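Local coordinates for DNA-damage inducible protein DDI1-like protein (Leishmania major, PDB 5YQ8) that acts as an aspartic protease, its retroviral protease-like domain pairing with a second copy in the manner of retropepsins, at the interface of chains A and B. Residues are numbered along the deposited sequence; one frame, centred on the assembly and turned at random. Chains: chain A/B, DNA-damage inducible protein DDI1-like protein.

The interface of chains A and B. Residues chain A 3-6, 20; chain B 24, 26, 94-95, 98.
The side-chain amide of B:Gln26 clasps the backbone of A:Val3 with two hydrogen bonds. Its carbonyl OE1 accepts from A:Val3 N at 3.1 Å, the N-H arriving on an in-plane lone pair but well to the side of the C=O (106°). Its NE2 donates to A:Val3 O, also on a lone pair, although that oxygen lies 25° out of the amide plane. CG anti to the backbone N (chi1 159°) and a bend at chi2 turn the amide toward the A chain, and the paired bonds fix its flip. A:Met5, bent at chi2 and chi3, crosses B:Gln26 at about a right angle and lays CE 3.7 Å from amide carbon CD. The same methyl meets B:Leu94 CD2, which A:Val3 CG2 approaches at 3.9 Å; the other branch of B:Leu94, CD1, touches A:Leu6 CG. B:Lys98 runs antiparallel to A:Leu6, B:Lys98 CE 3.8 Å from A:Leu6 CD2, and brings NZ within 2.6 Å of A:Thr4 O; CE, NZ and the oxygen lie nearly in line, leaving this close hydrogen bond poorly aimed. Farther in, A:Phe20 sets its ring tip, CZ, 3.8 Å from B:Gly24 CA and takes A:Met5 CB in plane at its edge, probably helping to brace that side chain. The contact centre lies about 9 Å from the catalytic A:Asp22. The N-terminal segment of one subunit is held against helix 94-99 and the Asp-Ser-Gly loop (B:Gly24 its glycine) of the other, helping to join the retropepsin dimer.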
# COMPACT_ATOMS: atom_id res chain seq x y z
N VAL A 3 1.06 -13.16 -4.38
CA VAL A 3 2.40 -12.56 -4.21
C VAL A 3 2.74 -12.39 -2.74
O VAL A 3 1.88 -12.26 -1.93
CB VAL A 3 2.62 -11.22 -4.97
CG1 VAL A 3 2.51 -11.40 -6.48
CG2 VAL A 3 1.67 -10.13 -4.49
N THR A 4 4.03 -12.40 -2.44
CA THR A 4 4.55 -11.97 -1.15
C THR A 4 4.24 -10.48 -0.86
O THR A 4 4.45 -9.62 -1.66
CB THR A 4 6.06 -12.18 -1.12
OG1 THR A 4 6.30 -13.57 -1.33
CG2 THR A 4 6.69 -11.74 0.24
N MET A 5 3.78 -10.18 0.32
CA MET A 5 3.55 -8.73 0.67
C MET A 5 4.87 -8.13 1.02
O MET A 5 5.79 -8.88 1.27
CB MET A 5 2.58 -8.59 1.86
CG MET A 5 1.31 -9.38 1.72
SD MET A 5 0.08 -8.71 0.60
CE MET A 5 0.48 -9.56 -0.87
N LEU A 6 4.99 -6.81 1.04
CA LEU A 6 6.30 -6.11 1.16
C LEU A 6 6.63 -5.84 2.63
O LEU A 6 5.92 -5.10 3.29
CB LEU A 6 6.32 -4.76 0.43
CG LEU A 6 5.95 -4.80 -1.04
CD1 LEU A 6 6.15 -3.42 -1.72
CD2 LEU A 6 6.79 -5.90 -1.76
N PHE A 20 6.01 -3.53 7.60
CA PHE A 20 5.16 -3.60 6.40
C PHE A 20 5.08 -2.29 5.63
O PHE A 20 4.85 -1.27 6.25
CB PHE A 20 3.77 -3.96 6.84
CG PHE A 20 2.80 -4.24 5.71
CD1 PHE A 20 2.95 -5.36 4.92
CD2 PHE A 20 1.68 -3.41 5.50
CE1 PHE A 20 2.00 -5.66 3.95
CE2 PHE A 20 0.78 -3.68 4.51
CZ PHE A 20 0.95 -4.80 3.71
N GLY B 24 -0.25 -2.32 -0.36
CA GLY B 24 -0.67 -3.19 0.71
C GLY B 24 -1.85 -4.02 0.34
O GLY B 24 -2.42 -4.66 1.20
N GLN B 26 -3.22 -7.20 -1.83
CA GLN B 26 -2.80 -8.40 -2.53
C GLN B 26 -3.35 -8.38 -3.93
O GLN B 26 -2.65 -8.72 -4.84
CB GLN B 26 -3.15 -9.68 -1.76
CG GLN B 26 -3.23 -10.99 -2.53
CD GLN B 26 -1.89 -11.55 -2.94
OE1 GLN B 26 -1.46 -11.37 -4.09
NE2 GLN B 26 -1.21 -12.19 -2.00
N LEU B 94 -0.71 -5.01 -5.39
CA LEU B 94 0.67 -5.47 -5.41
C LEU B 94 0.98 -6.50 -6.53
O LEU B 94 2.15 -6.68 -6.91
CB LEU B 94 1.03 -6.03 -4.03
CG LEU B 94 2.51 -6.36 -3.81
CD1 LEU B 94 3.43 -5.14 -3.97
CD2 LEU B 94 2.59 -6.97 -2.42
N ASP B 95 -0.05 -7.18 -7.02
CA ASP B 95 0.11 -8.05 -8.14
C ASP B 95 0.60 -7.36 -9.40
O ASP B 95 1.65 -7.75 -9.94
CB ASP B 95 -1.18 -8.83 -8.42
CG ASP B 95 -2.41 -7.94 -8.53
OD1 ASP B 95 -2.24 -6.75 -8.77
OD2 ASP B 95 -3.52 -8.43 -8.25
N LYS B 98 3.91 -5.56 -9.11
CA LYS B 98 5.07 -6.45 -9.28
C LYS B 98 5.14 -6.97 -10.74
O LYS B 98 6.20 -6.99 -11.35
CB LYS B 98 4.96 -7.61 -8.29
CG LYS B 98 5.34 -7.26 -6.84
CD LYS B 98 5.86 -8.48 -6.13
CE LYS B 98 6.54 -8.23 -4.80
NZ LYS B 98 5.57 -8.39 -3.67